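Local coordinates for protein beta-methylmalyl-CoA dehydratase (Chloroflexus aurantiacus, PDB 4E3E) that catalyses the reversible dehydration of beta-methylmalyl-CoA to mesaconyl-CoA in the glyoxylate assimilation cycle of carbon dioxide fixation, at residues 45-58 against 177-190. Residues are numbered along the deposited sequence; the frame is centred on the assembly and turned at random.
Sequences ALTSSTPFAQSLGL and PYTVSAANYNLAHA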
loop_
_atom_site.group_PDB
_atom_site.type_symbol
_atom_site.label_atom_id
_atom_site.label_comp_id
_atom_site.label_asym_id
_atom_site.label_seq_id
_atom_site.Cartn_x
_atom_site.Cartn_y
_atom_site.Cartn_z
ATOM N N ALA A 45 0.295 -8.581 18.840
ATOM C CA ALA A 45 -0.253 -9.874 18.400
ATOM C C ALA A 45 -1.755 -9.857 18.179
ATOM O O ALA A 45 -2.276 -10.564 17.295
ATOM C CB ALA A 45 0.150 -10.997 19.354
ATOM N N LEU A 46 -2.445 -9.043 18.972
ATOM C CA LEU A 46 -3.914 -8.925 18.898
ATOM C C LEU A 46 -4.398 -8.554 17.477
ATOM O O LEU A 46 -5.362 -9.128 16.987
ATOM C CB LEU A 46 -4.434 -7.893 19.928
ATOM C CG LEU A 46 -5.963 -7.771 20.030
ATOM C CD1 LEU A 46 -6.560 -9.119 20.418
ATOM C CD2 LEU A 46 -6.382 -6.671 20.998
ATOM N N THR A 47 -3.713 -7.610 16.818
ATOM C CA THR A 47 -4.179 -7.151 15.516
ATOM C C THR A 47 -3.642 -8.015 14.355
ATOM O O THR A 47 -4.230 -8.019 13.282
ATOM C CB THR A 47 -3.821 -5.685 15.284
ATOM O OG1 THR A 47 -2.439 -5.519 15.574
ATOM C CG2 THR A 47 -4.655 -4.749 16.218
ATOM N N SER A 48 -2.552 -8.762 14.582
ATOM C CA SER A 48 -1.895 -9.547 13.511
ATOM C C SER A 48 -2.451 -10.937 13.300
ATOM O O SER A 48 -2.298 -11.502 12.222
ATOM C CB SER A 48 -0.399 -9.668 13.753
ATOM O OG SER A 48 0.236 -8.449 13.405
ATOM N N SER A 49 -3.095 -11.493 14.315
ATOM C CA SER A 49 -3.548 -12.866 14.248
ATOM C C SER A 49 -5.006 -13.077 14.694
ATOM O O SER A 49 -5.369 -12.827 15.846
ATOM C CB SER A 49 -2.597 -13.765 15.055
ATOM O OG SER A 49 -3.134 -15.084 15.160
ATOM N N THR A 50 -5.836 -13.545 13.770
ATOM C CA THR A 50 -7.209 -13.891 14.097
ATOM C C THR A 50 -7.298 -14.992 15.161
ATOM O O THR A 50 -8.026 -14.821 16.140
ATOM C CB THR A 50 -8.036 -14.185 12.822
ATOM O OG1 THR A 50 -8.529 -12.942 12.317
ATOM C CG2 THR A 50 -9.229 -15.110 13.085
ATOM N N PRO A 51 -6.519 -16.093 15.013
ATOM C CA PRO A 51 -6.609 -17.093 16.093
ATOM C C PRO A 51 -6.154 -16.570 17.477
ATOM O O PRO A 51 -6.744 -16.936 18.489
ATOM C CB PRO A 51 -5.728 -18.248 15.587
ATOM C CG PRO A 51 -5.701 -18.064 14.087
ATOM C CD PRO A 51 -5.640 -16.564 13.919
ATOM N N PHE A 52 -5.148 -15.704 17.518
ATOM C CA PHE A 52 -4.720 -15.103 18.773
ATOM C C PHE A 52 -5.870 -14.286 19.369
ATOM O O PHE A 52 -6.203 -14.447 20.547
ATOM C CB PHE A 52 -3.475 -14.233 18.554
ATOM C CG PHE A 52 -2.879 -13.679 19.828
ATOM C CD1 PHE A 52 -3.343 -12.476 20.365
ATOM C CD2 PHE A 52 -1.835 -14.356 20.485
ATOM C CE1 PHE A 52 -2.799 -11.964 21.541
ATOM C CE2 PHE A 52 -1.273 -13.836 21.655
ATOM C CZ PHE A 52 -1.765 -12.644 22.187
ATOM N N ALA A 53 -6.498 -13.444 18.547
ATOM C CA ALA A 53 -7.625 -12.622 18.992
ATOM C C ALA A 53 -8.802 -13.485 19.445
ATOM O O ALA A 53 -9.435 -13.202 20.487
ATOM C CB ALA A 53 -8.042 -11.652 17.904
ATOM N N GLN A 54 -9.069 -14.563 18.710
ATOM C CA GLN A 54 -10.159 -15.475 19.091
ATOM C C GLN A 54 -9.917 -16.199 20.409
ATOM O O GLN A 54 -10.865 -16.464 21.147
ATOM C CB GLN A 54 -10.456 -16.477 17.979
ATOM C CG GLN A 54 -11.163 -15.822 16.805
ATOM C CD GLN A 54 -11.204 -16.696 15.575
ATOM O OE1 GLN A 54 -10.449 -17.658 15.452
ATOM N NE2 GLN A 54 -12.079 -16.349 14.640
ATOM N N SER A 55 -8.655 -16.501 20.718
ATOM C CA SER A 55 -8.331 -17.149 21.992
ATOM C C SER A 55 -8.604 -16.201 23.169
ATOM O O SER A 55 -8.672 -16.631 24.321
ATOM C CB SER A 55 -6.882 -17.617 22.023
ATOM O OG SER A 55 -6.010 -16.498 22.164
ATOM N N LEU A 56 -8.753 -14.913 22.869
ATOM C CA LEU A 56 -9.109 -13.925 23.880
ATOM C C LEU A 56 -10.602 -13.629 23.871
ATOM O O LEU A 56 -11.068 -12.753 24.602
ATOM C CB LEU A 56 -8.305 -12.638 23.685
ATOM C CG LEU A 56 -6.787 -12.834 23.670
ATOM C CD1 LEU A 56 -6.081 -11.489 23.546
ATOM C CD2 LEU A 56 -6.289 -13.610 24.889
ATOM N N GLY A 57 -11.349 -14.364 23.050
ATOM C CA GLY A 57 -12.814 -14.272 23.046
ATOM C C GLY A 57 -13.369 -13.259 22.048
ATOM O O GLY A 57 -14.544 -12.970 22.071
ATOM N N LEU A 58 -12.525 -12.712 21.178
ATOM C CA LEU A 58 -12.976 -11.800 20.122
ATOM C C LEU A 58 -13.435 -12.585 18.896
ATOM O O LEU A 58 -13.085 -13.766 18.742
ATOM C CB LEU A 58 -11.840 -10.833 19.717
ATOM C CG LEU A 58 -11.437 -9.817 20.795
ATOM C CD1 LEU A 58 -10.303 -8.931 20.319
ATOM C CD2 LEU A 58 -12.619 -8.962 21.268
ATOM N N PRO A 177 -12.784 -5.502 26.173
ATOM C CA PRO A 177 -13.627 -6.319 25.289
ATOM C C PRO A 177 -13.162 -7.749 25.102
ATOM O O PRO A 177 -13.811 -8.511 24.396
ATOM C CB PRO A 177 -13.514 -5.595 23.953
ATOM C CG PRO A 177 -12.147 -4.946 23.985
ATOM C CD PRO A 177 -11.794 -4.705 25.418
ATOM N N TYR A 178 -12.036 -8.104 25.702
ATOM C CA TYR A 178 -11.543 -9.473 25.607
ATOM C C TYR A 178 -11.162 -10.003 26.982
ATOM O O TYR A 178 -11.176 -9.259 27.966
ATOM C CB TYR A 178 -10.384 -9.565 24.614
ATOM C CG TYR A 178 -9.327 -8.503 24.779
ATOM C CD1 TYR A 178 -8.311 -8.651 25.712
ATOM C CD2 TYR A 178 -9.333 -7.348 23.987
ATOM C CE1 TYR A 178 -7.328 -7.677 25.863
ATOM C CE2 TYR A 178 -8.359 -6.371 24.130
ATOM C CZ TYR A 178 -7.357 -6.539 25.071
ATOM O OH TYR A 178 -6.369 -5.577 25.219
ATOM N N THR A 179 -10.848 -11.292 27.047
ATOM C CA THR A 179 -10.565 -11.960 28.308
ATOM C C THR A 179 -9.308 -12.789 28.164
ATOM O O THR A 179 -9.096 -13.423 27.134
ATOM C CB THR A 179 -11.709 -12.911 28.688
ATOM O OG1 THR A 179 -12.936 -12.178 28.703
ATOM C CG2 THR A 179 -11.471 -13.508 30.070
ATOM N N VAL A 180 -8.491 -12.805 29.211
ATOM C CA VAL A 180 -7.232 -13.531 29.192
ATOM C C VAL A 180 -7.250 -14.623 30.249
ATOM O O VAL A 180 -7.681 -14.387 31.373
ATOM C CB VAL A 180 -6.047 -12.591 29.496
ATOM C CG1 VAL A 180 -4.741 -13.365 29.514
ATOM C CG2 VAL A 180 -5.973 -11.486 28.469
ATOM N N SER A 181 -6.793 -15.819 29.897
ATOM C CA SER A 181 -6.410 -16.774 30.936
ATOM C C SER A 181 -5.010 -17.269 30.659
ATOM O O SER A 181 -4.623 -17.436 29.497
ATOM C CB SER A 181 -7.402 -17.934 31.060
ATOM O OG SER A 181 -7.492 -18.663 29.855
ATOM N N ALA A 182 -4.247 -17.468 31.731
ATOM C CA ALA A 182 -2.905 -18.037 31.650
ATOM C C ALA A 182 -2.897 -19.302 30.793
ATOM O O ALA A 182 -2.008 -19.495 29.960
ATOM C CB ALA A 182 -2.387 -18.341 33.046
ATOM N N ALA A 183 -3.914 -20.138 30.984
ATOM C CA ALA A 183 -4.043 -21.414 30.280
ATOM C C ALA A 183 -4.168 -21.251 28.764
ATOM O O ALA A 183 -4.105 -22.228 28.020
ATOM C CB ALA A 183 -5.233 -22.192 30.828
ATOM N N ASN A 184 -4.323 -20.014 28.315
ATOM C CA ASN A 184 -4.692 -19.735 26.940
ATOM C C ASN A 184 -3.943 -18.533 26.364
ATOM O O ASN A 184 -4.325 -18.006 25.312
ATOM C CB ASN A 184 -6.202 -19.480 26.881
ATOM C CG ASN A 184 -6.839 -19.980 25.599
ATOM O OD1 ASN A 184 -6.440 -21.006 25.045
ATOM N ND2 ASN A 184 -7.853 -19.260 25.131
ATOM N N TYR A 185 -2.885 -18.096 27.046
ATOM C CA TYR A 185 -2.120 -16.921 26.590
ATOM C C TYR A 185 -0.675 -17.278 26.250
ATOM O O TYR A 185 0.139 -17.520 27.145
ATOM C CB TYR A 185 -2.160 -15.797 27.639
ATOM C CG TYR A 185 -1.683 -14.469 27.106
ATOM C CD1 TYR A 185 -2.538 -13.648 26.376
ATOM C CD2 TYR A 185 -0.375 -14.031 27.321
ATOM C CE1 TYR A 185 -2.109 -12.433 25.873
ATOM C CE2 TYR A 185 0.064 -12.812 26.823
ATOM C CZ TYR A 185 -0.811 -12.023 26.097
ATOM O OH TYR A 185 -0.406 -10.809 25.597
ATOM N N ASN A 186 -0.361 -17.313 24.956
ATOM C CA ASN A 186 0.975 -17.666 24.514
ATOM C C ASN A 186 1.927 -16.472 24.592
ATOM O O ASN A 186 1.884 -15.574 23.755
ATOM C CB ASN A 186 0.928 -18.261 23.101
ATOM C CG ASN A 186 2.249 -18.856 22.677
ATOM O OD1 ASN A 186 3.309 -18.259 22.862
ATOM N ND2 ASN A 186 2.194 -20.035 22.095
ATOM N N LEU A 187 2.784 -16.478 25.607
ATOM C CA LEU A 187 3.756 -15.403 25.825
ATOM C C LEU A 187 4.783 -15.253 24.697
ATOM O O LEU A 187 5.170 -14.130 24.335
ATOM C CB LEU A 187 4.485 -15.607 27.156
ATOM C CG LEU A 187 3.676 -15.454 28.442
ATOM C CD1 LEU A 187 4.481 -15.990 29.617
ATOM C CD2 LEU A 187 3.267 -14.004 28.678
ATOM N N ALA A 188 5.245 -16.381 24.158
ATOM C CA ALA A 188 6.198 -16.358 23.047
ATOM C C ALA A 188 5.555 -15.691 21.831
ATOM O O ALA A 188 6.186 -14.866 21.169
ATOM C CB ALA A 188 6.676 -17.765 22.710
ATOM N N HIS A 189 4.300 -16.027 21.547
ATOM C CA HIS A 189 3.588 -15.383 20.438
ATOM C C HIS A 189 3.368 -13.912 20.692
ATOM O O HIS A 189 3.504 -13.110 19.773
ATOM C CB HIS A 189 2.259 -16.094 20.155
ATOM C CG HIS A 189 2.409 -17.386 19.380
ATOM N ND1 HIS A 189 1.346 -18.126 18.994
ATOM C CD2 HIS A 189 3.543 -18.040 18.890
ATOM C CE1 HIS A 189 1.777 -19.208 18.313
ATOM N NE2 HIS A 189 3.121 -19.154 18.248
ATOM N N ALA A 190 3.033 -13.531 21.932
ATOM C CA ALA A 190 2.805 -12.128 22.241
ATOM C C ALA A 190 4.102 -11.332 22.087
ATOM O O ALA A 190 4.087 -10.215 21.592
ATOM C CB ALA A 190 2.240 -11.959 23.635
HETATM O O HOH W 1 1.755 -8.508 21.371
#
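F52 and Y185 meet as an offset edge-to-face aromatic pair, centroids 5.7 Å apart and planes at 65°, the edge of F52 toward the face of Y185. The phenylalanine's CG stands anti to its backbone N (chi1 -174°), which carries CZ from helix 50-55 to within 3.7 Å of Y185 CE1. One face of the F52 ring is covered by the methyl of A45; alanine suits this spot, where its CB also lies against A190 CA. L56 makes the second apolar contact: its CD2 lies at the edge of the Y185 ring, 4.0 Å from Y185 CD1, while its CB packs on Y178 CB. L46 and L58 both reach the Y178 ring obliquely from the same side, L46 CD2 lying 3.7 Å from Y178 CE2.

Polar links form where helix 50-55 ends. G57, with the positive phi of a Schellman motif, turns the chain, and L56 O receives a nearly straight bond from T179 N (2.9 Å, 169°). S55 is short enough to fold its OG back onto F52 O (2.6 Å) while its CB lies against the amide of poorly ordered N184, whose ND2 makes a weak bond to S55 O. Replacing S55 with a leucine would probably leave F52 O without its hydroxyl partner and disturb the loose contact with the N184 amide. A water bridges A45 N and A190 O, linking the start of helix 45-48 to the end of helix 187-190.

In the hotdog fold, segment 177-190 passes the C-terminal end of helix 50-55 and runs along one side. P177 packs on V98, probably a substrate-binding residue. Y178 and V180 pack on strands 338-349 and 307-318, Y178 OH bonds to S270, and S48 OG and T50 N bond respectively to Q226 and T27 OG1 of the second subunit.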